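PDB 3H4L: DNA mismatch repair protein PMS1, which acts in DNA mismatch repair and binds ATP through its N-terminal domain, probably hydrolysing it as related GHKL-family ATPases do. Local coordinates for residues 41-46 with 60-65; 112-117 with 139-144; 177-182 with 203-208; 55-60 with 147-152. One frame throughout, in Å; residues are numbered along the deposited sequence.

Contact 1: residues 41-46 with 60-65. With ANP (phosphoaminophosphonic acid-adenylate ester), chain E.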
loop_
_atom_site.group_PDB
_atom_site.type_symbol
_atom_site.label_atom_id
_atom_site.label_comp_id
_atom_site.label_asym_id
_atom_site.label_seq_id
_atom_site.Cartn_x
_atom_site.Cartn_y
_atom_site.Cartn_z
ATOM N N ASN B 41 -11.630 -10.956 20.399
ATOM C CA ASN B 41 -10.436 -10.948 21.223
ATOM C C ASN B 41 -9.192 -11.285 20.431
ATOM O O ASN B 41 -8.366 -12.105 20.862
ATOM C CB ASN B 41 -10.599 -11.945 22.365
ATOM C CG ASN B 41 -11.883 -11.740 23.124
ATOM O OD1 ASN B 41 -12.108 -10.671 23.695
ATOM N ND2 ASN B 41 -12.744 -12.759 23.133
ATOM N N ALA B 42 -9.067 -10.665 19.262
ATOM C CA ALA B 42 -7.897 -10.877 18.432
ATOM C C ALA B 42 -6.884 -9.829 18.846
ATOM O O ALA B 42 -7.261 -8.753 19.294
ATOM C CB ALA B 42 -8.254 -10.702 16.967
ATOM N N ASN B 43 -5.599 -10.149 18.733
ATOM C CA ASN B 43 -4.560 -9.176 19.049
ATOM C C ASN B 43 -3.795 -8.929 17.757
ATOM O O ASN B 43 -2.881 -8.101 17.704
ATOM C CB ASN B 43 -3.614 -9.675 20.152
ATOM C CG ASN B 43 -3.011 -11.029 19.844
ATOM O OD1 ASN B 43 -2.528 -11.277 18.731
ATOM N ND2 ASN B 43 -3.026 -11.917 20.838
ATOM N N GLN B 44 -4.181 -9.656 16.712
ATOM C CA GLN B 44 -3.560 -9.479 15.413
ATOM C C GLN B 44 -4.616 -9.400 14.308
ATOM O O GLN B 44 -5.422 -10.317 14.120
ATOM C CB GLN B 44 -2.572 -10.610 15.112
ATOM C CG GLN B 44 -1.476 -10.164 14.158
ATOM C CD GLN B 44 -0.504 -11.266 13.780
ATOM O OE1 GLN B 44 -0.023 -12.021 14.637
ATOM N NE2 GLN B 44 -0.191 -11.352 12.484
ATOM N N ILE B 45 -4.614 -8.297 13.573
ATOM C CA ILE B 45 -5.583 -8.125 12.504
ATOM C C ILE B 45 -4.932 -7.739 11.195
ATOM O O ILE B 45 -4.235 -6.734 11.094
ATOM C CB ILE B 45 -6.633 -7.083 12.878
ATOM C CG1 ILE B 45 -7.405 -7.574 14.106
ATOM C CG2 ILE B 45 -7.580 -6.864 11.708
ATOM C CD1 ILE B 45 -8.382 -6.584 14.659
ATOM N N GLU B 46 -5.182 -8.554 10.186
ATOM C CA GLU B 46 -4.611 -8.347 8.878
ATOM C C GLU B 46 -5.737 -8.155 7.883
ATOM O O GLU B 46 -6.705 -8.916 7.878
ATOM C CB GLU B 46 -3.767 -9.563 8.500
ATOM C CG GLU B 46 -2.995 -9.429 7.211
ATOM C CD GLU B 46 -2.297 -10.718 6.855
ATOM O OE1 GLU B 46 -1.612 -11.275 7.749
ATOM O OE2 GLU B 46 -2.439 -11.174 5.698
ATOM N N SER B 60 -8.389 -10.939 8.459
ATOM C CA SER B 60 -7.855 -12.081 9.198
ATOM C C SER B 60 -7.439 -11.731 10.609
ATOM O O SER B 60 -6.706 -10.763 10.829
ATOM C CB SER B 60 -6.640 -12.682 8.483
ATOM O OG SER B 60 -7.031 -13.631 7.516
ATOM N N ASP B 61 -7.897 -12.529 11.565
ATOM C CA ASP B 61 -7.552 -12.297 12.953
ATOM C C ASP B 61 -7.199 -13.614 13.635
ATOM O O ASP B 61 -7.432 -14.697 13.087
ATOM C CB ASP B 61 -8.723 -11.641 13.682
ATOM C CG ASP B 61 -9.938 -12.538 13.758
ATOM O OD1 ASP B 61 -9.804 -13.699 14.206
ATOM O OD2 ASP B 61 -11.040 -12.081 13.382
ATOM N N ASN B 62 -6.637 -13.517 14.835
ATOM C CA ASN B 62 -6.282 -14.698 15.601
ATOM C C ASN B 62 -7.211 -14.780 16.819
ATOM O O ASN B 62 -6.821 -15.228 17.897
ATOM C CB ASN B 62 -4.812 -14.624 16.029
ATOM C CG ASN B 62 -4.482 -13.346 16.779
ATOM O OD1 ASN B 62 -5.345 -12.481 16.970
ATOM N ND2 ASN B 62 -3.222 -13.217 17.207
ATOM N N GLY B 63 -8.453 -14.346 16.632
ATOM C CA GLY B 63 -9.412 -14.367 17.717
ATOM C C GLY B 63 -9.912 -15.752 18.082
ATOM O O GLY B 63 -9.380 -16.766 17.638
ATOM N N ASP B 64 -10.965 -15.776 18.887
ATOM C CA ASP B 64 -11.567 -17.014 19.363
ATOM C C ASP B 64 -12.193 -17.891 18.291
ATOM O O ASP B 64 -12.482 -19.054 18.552
ATOM C CB ASP B 64 -12.611 -16.691 20.432
ATOM C CG ASP B 64 -12.021 -15.928 21.602
ATOM O OD1 ASP B 64 -12.793 -15.379 22.412
ATOM O OD2 ASP B 64 -10.776 -15.883 21.710
ATOM N N GLY B 65 -12.404 -17.353 17.092
ATOM C CA GLY B 65 -12.999 -18.157 16.035
ATOM C C GLY B 65 -14.494 -18.354 16.220
ATOM O O GLY B 65 -15.058 -17.912 17.212
HETATM P PG ANP E . -22.733 -6.117 15.861
HETATM O O1G ANP E . -21.986 -6.214 14.595
HETATM O O2G ANP E . -21.884 -5.815 16.988
HETATM O O3G ANP E . -23.899 -5.167 15.840
HETATM P PB ANP E . -22.635 -8.976 15.798
HETATM O O1B ANP E . -23.277 -10.038 16.622
HETATM O O2B ANP E . -21.186 -8.906 15.854
HETATM N N3B ANP E . -23.357 -7.584 16.128
HETATM P PA ANP E . -22.272 -9.523 12.961
HETATM O O1A ANP E . -21.247 -8.502 12.885
HETATM O O2A ANP E . -23.155 -9.790 11.788
HETATM O O3A ANP E . -23.096 -9.284 14.309
HETATM O "O5'" ANP E . -21.610 -10.967 13.093
HETATM C "C5'" ANP E . -22.180 -11.797 14.032
HETATM C "C4'" ANP E . -21.777 -13.160 14.437
HETATM O "O4'" ANP E . -20.791 -13.693 13.534
HETATM C "C3'" ANP E . -21.097 -12.788 15.711
HETATM O "O3'" ANP E . -22.061 -12.658 16.762
HETATM C "C2'" ANP E . -20.055 -13.860 15.843
HETATM O "O2'" ANP E . -20.645 -14.925 16.565
HETATM C "C1'" ANP E . -19.715 -14.141 14.344
HETATM N N9 ANP E . -18.502 -13.498 13.757
HETATM C C8 ANP E . -18.355 -12.539 12.767
HETATM N N7 ANP E . -17.141 -12.181 12.473
HETATM C C5 ANP E . -16.388 -12.957 13.334
HETATM C C6 ANP E . -14.970 -13.105 13.587
HETATM N N6 ANP E . -14.069 -12.407 12.907
HETATM N N1 ANP E . -14.510 -14.000 14.554
HETATM C C2 ANP E . -15.409 -14.747 15.282
HETATM N N3 ANP E . -16.762 -14.685 15.122
HETATM C C4 ANP E . -17.196 -13.771 14.149
#

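Contact 2: residues 112-117 with 139-144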
loop_
_atom_site.group_PDB
_atom_site.type_symbol
_atom_site.label_atom_id
_atom_site.label_comp_id
_atom_site.label_asym_id
_atom_site.label_seq_id
_atom_site.Cartn_x
_atom_site.Cartn_y
_atom_site.Cartn_z
ATOM N N SER B 112 -17.470 -15.433 2.318
ATOM C CA SER B 112 -16.764 -16.678 2.605
ATOM C C SER B 112 -16.095 -16.547 3.960
ATOM O O SER B 112 -15.657 -15.459 4.346
ATOM C CB SER B 112 -15.686 -16.965 1.563
ATOM O OG SER B 112 -16.264 -17.213 0.303
ATOM N N VAL B 113 -15.996 -17.661 4.675
ATOM C CA VAL B 113 -15.366 -17.659 5.991
ATOM C C VAL B 113 -14.496 -18.902 6.201
ATOM O O VAL B 113 -14.856 -19.998 5.772
ATOM C CB VAL B 113 -16.438 -17.625 7.108
ATOM C CG1 VAL B 113 -15.780 -17.711 8.479
ATOM C CG2 VAL B 113 -17.264 -16.356 6.997
ATOM N N ILE B 114 -13.338 -18.721 6.830
ATOM C CA ILE B 114 -12.457 -19.842 7.156
ATOM C C ILE B 114 -12.200 -19.653 8.651
ATOM O O ILE B 114 -11.598 -18.655 9.059
ATOM C CB ILE B 114 -11.124 -19.796 6.379
ATOM C CG1 ILE B 114 -11.382 -19.945 4.873
ATOM C CG2 ILE B 114 -10.251 -20.947 6.827
ATOM C CD1 ILE B 114 -10.146 -19.792 3.984
ATOM N N THR B 115 -12.658 -20.595 9.471
ATOM C CA THR B 115 -12.510 -20.438 10.915
ATOM C C THR B 115 -12.133 -21.690 11.722
ATOM O O THR B 115 -12.118 -22.806 11.210
ATOM C CB THR B 115 -13.823 -19.848 11.503
ATOM O OG1 THR B 115 -13.626 -19.478 12.875
ATOM C CG2 THR B 115 -14.953 -20.876 11.412
ATOM N N THR B 116 -11.825 -21.481 12.998
ATOM C CA THR B 116 -11.476 -22.580 13.881
ATOM C C THR B 116 -11.433 -22.219 15.362
ATOM O O THR B 116 -10.821 -21.220 15.765
ATOM C CB THR B 116 -10.117 -23.181 13.533
ATOM O OG1 THR B 116 -9.876 -24.299 14.394
ATOM C CG2 THR B 116 -9.001 -22.156 13.741
ATOM N N THR B 117 -12.085 -23.057 16.164
ATOM C CA THR B 117 -12.120 -22.895 17.610
ATOM C C THR B 117 -11.295 -24.039 18.175
ATOM O O THR B 117 -11.361 -24.348 19.368
ATOM C CB THR B 117 -13.536 -23.033 18.150
ATOM O OG1 THR B 117 -14.105 -24.259 17.667
ATOM C CG2 THR B 117 -14.386 -21.855 17.704
ATOM N N THR B 139 -10.246 -27.742 5.963
ATOM C CA THR B 139 -8.979 -27.041 5.759
ATOM C C THR B 139 -8.289 -26.885 7.098
ATOM O O THR B 139 -8.760 -27.392 8.113
ATOM C CB THR B 139 -9.206 -25.620 5.207
ATOM O OG1 THR B 139 -10.209 -25.663 4.190
ATOM C CG2 THR B 139 -7.923 -25.058 4.607
ATOM N N SER B 140 -7.179 -26.164 7.103
ATOM C CA SER B 140 -6.454 -25.928 8.338
ATOM C C SER B 140 -6.100 -24.463 8.428
ATOM O O SER B 140 -6.047 -23.763 7.418
ATOM C CB SER B 140 -5.150 -26.726 8.367
ATOM O OG SER B 140 -4.176 -26.126 7.523
ATOM N N ARG B 141 -5.859 -24.007 9.648
ATOM C CA ARG B 141 -5.443 -22.635 9.902
ATOM C C ARG B 141 -5.272 -22.431 11.391
ATOM O O ARG B 141 -5.923 -23.104 12.189
ATOM C CB ARG B 141 -6.439 -21.614 9.334
ATOM C CG ARG B 141 -7.794 -21.518 10.002
ATOM C CD ARG B 141 -8.313 -20.079 9.858
ATOM N NE ARG B 141 -7.794 -19.211 10.919
ATOM C CZ ARG B 141 -7.601 -17.897 10.816
ATOM N NH1 ARG B 141 -7.870 -17.262 9.688
ATOM N NH2 ARG B 141 -7.147 -17.213 11.856
ATOM N N ASN B 142 -4.370 -21.526 11.766
ATOM C CA ASN B 142 -4.134 -21.252 13.175
ATOM C C ASN B 142 -5.417 -20.685 13.773
ATOM O O ASN B 142 -6.377 -20.387 13.043
ATOM C CB ASN B 142 -2.986 -20.252 13.345
ATOM C CG ASN B 142 -1.722 -20.683 12.619
ATOM O OD1 ASN B 142 -1.397 -21.871 12.567
ATOM N ND2 ASN B 142 -0.995 -19.714 12.065
ATOM N N LYS B 143 -5.438 -20.535 15.094
ATOM C CA LYS B 143 -6.615 -20.011 15.780
ATOM C C LYS B 143 -7.064 -18.705 15.131
ATOM O O LYS B 143 -6.240 -17.894 14.718
ATOM C CB LYS B 143 -6.303 -19.764 17.257
ATOM C CG LYS B 143 -7.534 -19.498 18.123
ATOM C CD LYS B 143 -7.147 -19.014 19.520
ATOM C CE LYS B 143 -6.387 -17.688 19.453
ATOM N NZ LYS B 143 -6.078 -17.103 20.792
ATOM N N GLY B 144 -8.371 -18.504 15.030
ATOM C CA GLY B 144 -8.849 -17.271 14.433
ATOM C C GLY B 144 -9.859 -17.442 13.320
ATOM O O GLY B 144 -10.382 -18.538 13.080
#

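Contact 3: residues 177-182 with 203-208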
loop_
_atom_site.group_PDB
_atom_site.type_symbol
_atom_site.label_atom_id
_atom_site.label_comp_id
_atom_site.label_asym_id
_atom_site.label_seq_id
_atom_site.Cartn_x
_atom_site.Cartn_y
_atom_site.Cartn_z
ATOM N N VAL B 177 -10.511 5.372 8.471
ATOM C CA VAL B 177 -11.167 4.571 9.483
ATOM C C VAL B 177 -10.250 3.476 10.009
ATOM O O VAL B 177 -10.314 3.123 11.187
ATOM C CB VAL B 177 -12.438 3.931 8.921
ATOM C CG1 VAL B 177 -12.886 2.769 9.804
ATOM C CG2 VAL B 177 -13.519 4.978 8.820
ATOM N N ILE B 178 -9.403 2.922 9.150
ATOM C CA ILE B 178 -8.509 1.880 9.626
ATOM C C ILE B 178 -7.465 2.529 10.540
ATOM O O ILE B 178 -7.067 1.945 11.558
ATOM C CB ILE B 178 -7.838 1.114 8.448
ATOM C CG1 ILE B 178 -8.847 0.153 7.813
ATOM C CG2 ILE B 178 -6.646 0.315 8.946
ATOM C CD1 ILE B 178 -8.340 -0.562 6.567
ATOM N N GLN B 179 -7.044 3.747 10.199
ATOM C CA GLN B 179 -6.071 4.459 11.025
ATOM C C GLN B 179 -6.663 4.689 12.416
ATOM O O GLN B 179 -5.960 4.555 13.431
ATOM C CB GLN B 179 -5.691 5.795 10.377
ATOM C CG GLN B 179 -4.990 5.635 9.027
ATOM C CD GLN B 179 -4.829 6.944 8.281
ATOM O OE1 GLN B 179 -5.776 7.711 8.146
ATOM N NE2 GLN B 179 -3.627 7.199 7.780
ATOM N N GLY B 180 -7.960 5.002 12.465
ATOM C CA GLY B 180 -8.616 5.221 13.745
ATOM C C GLY B 180 -8.545 4.003 14.665
ATOM O O GLY B 180 -8.213 4.107 15.845
ATOM N N TYR B 181 -8.850 2.833 14.125
ATOM C CA TYR B 181 -8.815 1.622 14.923
ATOM C C TYR B 181 -7.393 1.297 15.380
ATOM O O TYR B 181 -7.172 0.830 16.497
ATOM C CB TYR B 181 -9.355 0.448 14.107
ATOM C CG TYR B 181 -10.866 0.342 14.010
ATOM C CD1 TYR B 181 -11.618 -0.133 15.084
ATOM C CD2 TYR B 181 -11.534 0.650 12.816
ATOM C CE1 TYR B 181 -12.986 -0.310 14.974
ATOM C CE2 TYR B 181 -12.898 0.478 12.696
ATOM C CZ TYR B 181 -13.624 -0.005 13.778
ATOM O OH TYR B 181 -14.990 -0.200 13.661
ATOM N N ALA B 182 -6.424 1.550 14.507
ATOM C CA ALA B 182 -5.030 1.240 14.807
ATOM C C ALA B 182 -4.378 2.161 15.826
ATOM O O ALA B 182 -3.502 1.736 16.583
ATOM C CB ALA B 182 -4.212 1.245 13.523
ATOM N N LEU B 203 2.308 -2.851 0.593
ATOM C CA LEU B 203 2.000 -2.673 2.000
ATOM C C LEU B 203 1.409 -1.286 2.152
ATOM O O LEU B 203 1.931 -0.318 1.598
ATOM C CB LEU B 203 3.246 -2.807 2.864
ATOM C CG LEU B 203 3.004 -2.514 4.350
ATOM C CD1 LEU B 203 2.255 -3.660 4.995
ATOM C CD2 LEU B 203 4.327 -2.312 5.045
ATOM N N ILE B 204 0.309 -1.200 2.893
ATOM C CA ILE B 204 -0.373 0.067 3.106
ATOM C C ILE B 204 -0.190 0.615 4.523
ATOM O O ILE B 204 0.126 1.791 4.689
ATOM C CB ILE B 204 -1.881 -0.071 2.826
ATOM C CG1 ILE B 204 -2.110 -0.613 1.409
ATOM C CG2 ILE B 204 -2.561 1.263 3.009
ATOM C CD1 ILE B 204 -1.664 0.310 0.293
ATOM N N LEU B 205 -0.386 -0.232 5.535
ATOM C CA LEU B 205 -0.247 0.193 6.933
ATOM C C LEU B 205 0.190 -0.946 7.852
ATOM O O LEU B 205 -0.099 -2.120 7.592
ATOM C CB LEU B 205 -1.572 0.785 7.441
ATOM C CG LEU B 205 -1.768 1.196 8.912
ATOM C CD1 LEU B 205 -2.875 2.257 9.006
ATOM C CD2 LEU B 205 -2.131 -0.020 9.765
ATOM N N SER B 206 0.886 -0.588 8.931
ATOM C CA SER B 206 1.344 -1.577 9.898
ATOM C C SER B 206 1.702 -0.986 11.254
ATOM O O SER B 206 2.381 0.038 11.332
ATOM C CB SER B 206 2.560 -2.326 9.359
ATOM O OG SER B 206 2.968 -3.322 10.279
ATOM N N THR B 207 1.233 -1.629 12.317
ATOM C CA THR B 207 1.548 -1.190 13.667
ATOM C C THR B 207 2.040 -2.400 14.441
ATOM O O THR B 207 1.706 -3.537 14.117
ATOM C CB THR B 207 0.328 -0.578 14.409
ATOM O OG1 THR B 207 -0.726 -1.543 14.504
ATOM C CG2 THR B 207 -0.169 0.657 13.689
ATOM N N MET B 208 2.843 -2.151 15.465
ATOM C CA MET B 208 3.396 -3.219 16.283
ATOM C C MET B 208 2.457 -3.565 17.432
ATOM O O MET B 208 1.785 -2.692 17.984
ATOM C CB MET B 208 4.758 -2.795 16.844
ATOM C CG MET B 208 5.826 -2.557 15.789
ATOM S SD MET B 208 6.219 -4.076 14.898
ATOM C CE MET B 208 5.062 -3.975 13.479
#

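Contact 4: residues 55-60 with 147-152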
loop_
_atom_site.group_PDB
_atom_site.type_symbol
_atom_site.label_atom_id
_atom_site.label_comp_id
_atom_site.label_asym_id
_atom_site.label_seq_id
_atom_site.Cartn_x
_atom_site.Cartn_y
_atom_site.Cartn_z
ATOM N N GLU B 55 -12.195 -5.661 -6.119
ATOM C CA GLU B 55 -12.192 -7.112 -6.257
ATOM C C GLU B 55 -12.607 -7.785 -4.953
ATOM O O GLU B 55 -13.480 -8.652 -4.936
ATOM C CB GLU B 55 -10.791 -7.583 -6.670
ATOM C CG GLU B 55 -10.606 -9.089 -6.772
ATOM C CD GLU B 55 -11.431 -9.723 -7.876
ATOM O OE1 GLU B 55 -12.053 -8.980 -8.676
ATOM O OE2 GLU B 55 -11.451 -10.974 -7.952
ATOM N N SER B 56 -11.992 -7.381 -3.849
ATOM C CA SER B 56 -12.334 -7.997 -2.573
ATOM C C SER B 56 -11.608 -7.416 -1.370
ATOM O O SER B 56 -10.644 -6.655 -1.500
ATOM C CB SER B 56 -12.028 -9.489 -2.636
ATOM O OG SER B 56 -10.663 -9.695 -2.971
ATOM N N ILE B 57 -12.089 -7.789 -0.192
ATOM C CA ILE B 57 -11.468 -7.361 1.038
ATOM C C ILE B 57 -11.446 -8.558 1.938
ATOM O O ILE B 57 -12.446 -9.251 2.067
ATOM C CB ILE B 57 -12.216 -6.222 1.740
ATOM C CG1 ILE B 57 -11.627 -6.076 3.144
ATOM C CG2 ILE B 57 -13.693 -6.465 1.743
ATOM C CD1 ILE B 57 -12.194 -4.952 3.940
ATOM N N GLU B 58 -10.309 -8.791 2.578
ATOM C CA GLU B 58 -10.176 -9.924 3.467
ATOM C C GLU B 58 -9.730 -9.492 4.860
ATOM O O GLU B 58 -8.793 -8.716 5.021
ATOM C CB GLU B 58 -9.193 -10.938 2.866
ATOM C CG GLU B 58 -8.791 -12.066 3.823
ATOM C CD GLU B 58 -7.829 -13.082 3.208
ATOM O OE1 GLU B 58 -7.123 -13.766 3.981
ATOM O OE2 GLU B 58 -7.781 -13.209 1.965
ATOM N N CYS B 59 -10.408 -9.998 5.876
ATOM C CA CYS B 59 -10.035 -9.647 7.232
ATOM C C CYS B 59 -9.643 -10.906 8.000
ATOM O O CYS B 59 -10.457 -11.829 8.152
ATOM C CB CYS B 59 -11.188 -8.929 7.934
ATOM S SG CYS B 59 -10.732 -8.272 9.531
ATOM N N SER B 60 -8.389 -10.939 8.459
ATOM C CA SER B 60 -7.855 -12.081 9.198
ATOM C C SER B 60 -7.439 -11.731 10.609
ATOM O O SER B 60 -6.706 -10.763 10.829
ATOM C CB SER B 60 -6.640 -12.682 8.483
ATOM O OG SER B 60 -7.031 -13.631 7.516
ATOM N N VAL B 147 -12.469 -13.582 7.115
ATOM C CA VAL B 147 -13.702 -13.259 6.406
ATOM C C VAL B 147 -13.333 -12.593 5.076
ATOM O O VAL B 147 -12.544 -11.631 5.025
ATOM C CB VAL B 147 -14.609 -12.314 7.232
ATOM C CG1 VAL B 147 -15.961 -12.138 6.538
ATOM C CG2 VAL B 147 -14.816 -12.881 8.623
ATOM N N LEU B 148 -13.889 -13.118 3.994
ATOM C CA LEU B 148 -13.603 -12.571 2.682
ATOM C C LEU B 148 -14.868 -12.058 2.007
ATOM O O LEU B 148 -15.799 -12.826 1.753
ATOM C CB LEU B 148 -12.964 -13.646 1.801
ATOM C CG LEU B 148 -12.598 -13.173 0.392
ATOM C CD1 LEU B 148 -11.430 -12.195 0.491
ATOM C CD2 LEU B 148 -12.231 -14.364 -0.498
ATOM N N VAL B 149 -14.903 -10.758 1.730
ATOM C CA VAL B 149 -16.038 -10.136 1.047
ATOM C C VAL B 149 -15.543 -9.832 -0.363
ATOM O O VAL B 149 -14.605 -9.060 -0.534
ATOM C CB VAL B 149 -16.451 -8.805 1.721
ATOM C CG1 VAL B 149 -17.439 -8.045 0.822
ATOM C CG2 VAL B 149 -17.061 -9.078 3.098
ATOM N N SER B 150 -16.154 -10.439 -1.373
ATOM C CA SER B 150 -15.716 -10.200 -2.740
ATOM C C SER B 150 -16.884 -9.803 -3.615
ATOM O O SER B 150 -18.036 -10.076 -3.275
ATOM C CB SER B 150 -15.075 -11.457 -3.312
ATOM O OG SER B 150 -16.071 -12.380 -3.700
ATOM N N GLN B 151 -16.580 -9.162 -4.741
ATOM C CA GLN B 151 -17.612 -8.727 -5.674
ATOM C C GLN B 151 -18.662 -7.881 -4.950
ATOM O O GLN B 151 -19.880 -8.107 -5.068
ATOM C CB GLN B 151 -18.259 -9.949 -6.332
ATOM C CG GLN B 151 -17.385 -10.584 -7.408
ATOM C CD GLN B 151 -17.948 -11.893 -7.953
ATOM O OE1 GLN B 151 -19.132 -12.196 -7.780
ATOM N NE2 GLN B 151 -17.099 -12.671 -8.628
ATOM N N LEU B 152 -18.178 -6.895 -4.205
ATOM C CA LEU B 152 -19.062 -6.034 -3.447
ATOM C C LEU B 152 -20.042 -5.265 -4.339
ATOM O O LEU B 152 -19.669 -4.700 -5.365
ATOM C CB LEU B 152 -18.229 -5.071 -2.595
ATOM C CG LEU B 152 -18.975 -4.162 -1.619
ATOM C CD1 LEU B 152 -19.757 -4.979 -0.593
ATOM C CD2 LEU B 152 -17.958 -3.273 -0.937
#

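Contact 1: residues 41-46 with 60-65
The adenine end of the nucleotide pocket is built here, where the hairpin of strands 44-50 and 56-61 runs out into a loop with the sequence DNGDG, matching the D-x-G-x-G motif of GHKL ATPases. E46 and S60 close the regular antiparallel part as a hydrogen-bonded pair, with E46 N only 2.8 Å from S60 O and the reciprocal bond equally well aligned. Beyond them N62 takes over the pairing. With chi1 at 54°, its CG sits between its own backbone N and carbonyl carbon, and the amide reaches the backbone of N43 and Q44. N62 OD1 accepts twice: from N43 N at 2.9 Å, in the carbonyl plane on a lone pair, and from Q44 N at 3.1 Å, from above that plane. Its other end gives a nearly straight bond (169°) from N62 ND2 to N43 OD1 at 2.6 Å, although the two amide planes stand almost at right angles (84°). At the solvent-exposed end of the loop N41 ND2 meets D64 OD1 from above the carboxylate plane, 2.7 Å away. A42 CB packs on D61 CB, the methylene that carries the carboxylate, at 3.4 Å. D61 OD1 accepts from G63 N at 2.9 Å, an Asx turn, and also from T145 N; D61 OD2 takes the N6 amino group of ANP at 3.1 Å and bonds S37 OG. Four hydrogen bonds therefore grip the carboxylate and fix its rotation, which would be expected to favour the ionised form and is consistent with recognition of adenine through N6.

Contact 2: residues 112-117 with 139-144
I114 CG2 lies against the aliphatic part of R141, 3.7 Å from R141 CD, the two side chains crossing obliquely. Next along the strand, T116 CG2 presses into the backbone of the turn, 3.2 Å from N142 O and 3.6 Å from R141 O. The backbone bond across the contact is weak: T116 N to G144 O at 3.3 Å, with the N-H bent to 135°. What holds the turn in shape comes from R141 itself. Its chain bends at chi3 (-85°) and folds back, so that R141 NE donates to N142 O at 2.8 Å and R141 NH2 to K143 O at 3.1 Å, both acceptors close to the guanidinium plane. One face of that group packs directly over the G144 backbone, with G144 C 3.0 Å from the plane and offset toward the rim of the group. R141 NH2 also bonds D61 O, tying the turn to the nucleotide-binding loop. Further out, the threonine hydroxyls have bonds outside the two segments: T116 OG1 pairs with K121 O and S118 N, T115 OG1 with T145 OG1 and I66 N. The 139-144 connection leaves the outermost strand 133-140, passes the ends of strands 121-127 and 110-116, and enters strand 144-150 on the far side of 110-116, the return crossing of a Greek key in the GHKL ATPase sheet.

Contact 3: residues 177-182 with 203-208
L205 of strand 200-206 lies against the flank of helix 167-184, its two methyls meeting different residues. With CG anti to the backbone N (chi1 174°), the leucine fork faces the helix: L205 CD1 comes 4.0 Å from the methylene Q179 CG and 4.2 Å from I178 CG2, while L205 CD2 lies 4.5 Å from A182 CB, one helical turn beyond I178. T207 extends the same face of the chain, its CG2 4.1 Å from A182 CB. Its hydroxyl sits between backbone N and carbonyl carbon, so T207 presents carbon to the helix. The axes of helix 177-182 and strand 203-206 are 10.2 Å apart at closest approach and make an angle of 29°, running roughly the same way, as in the helix layer of an alpha/beta sandwich. I178 continues inward onto I47, F49 and V192, so the helix packs over strands 44-50 and 189-195 as well as 200-206, the last strand of the sheet within this chain. I204 and L205 both face V192, a classic beta bulge. The sheet also continues past L203, L205 and S206 into a parallel strand of the second subunit, whose H78 packs on Q179 and L205. No hydrogen bond joins the two segments and only 174 Å² is buried between them, so this is apolar packing through methyl and methylene groups, with the T207 hydroxyl satisfied by F190 N.

Contact 4: residues 55-60 with 147-152
The tight part is the backbone and the wholly buried face carrying I57, C59, V147 and V149. I57 and V149 form a hydrogen-bonded antiparallel pair, I57 N to V149 O at 2.8 Å and V149 N to I57 O at 2.9 Å, both nearly along the C=O axes. C59 and V147 form the next hydrogen-bonded pair, with the donors in the carbonyl planes. On this face I57 CG2, set by chi1 (168°) between its own backbone N and carbonyl carbon, lies alongside V149 with CG2 3.6 Å from V149 CB. These are central strands of the GHKL ATPase (Bergerat) sheet, antiparallel with their segment axes at 171°; helix 26-39 covers the face through V30 and L33, and the V147 side chain comes within about 4 Å of ANP. On the other face S56 is buried, but E58, L148 and S150 are partly exposed. There L148 folds across the strands, CD1 3.5 Å from E58 CB, and S56 CB and S150 CB approach to 3.7 Å. The loose, solvent side is the exposed end at E55 and Q151: E55 and S56 both face K50, a classic beta bulge, and Q151 N still reaches E55 O at 3.1 Å, from above the carbonyl plane.

Overall arrangement
All four contacts reach one eight-stranded sheet, but at different depths: contacts 1, 2 and 4 are partly buried, each with exposed residues, whereas contact 3 is wholly buried. Contacts 1 and 4 share S60 on strand 56-61 and work on its two sides: 41-46 with 60-65 is a polar loop junction at the ligand, 55-60 with 147-152 regular backbone pairing with an apolar face under helix 26-39. Contact 2 joins contact 1 through R141 and D61 O and contact 4 through S112 O and L148 N, and relies mostly on bonds within its own turn. Contact 3, toward the far side of the sheet as counted within this chain, lacks hydrogen bonds and adjoins the second subunit.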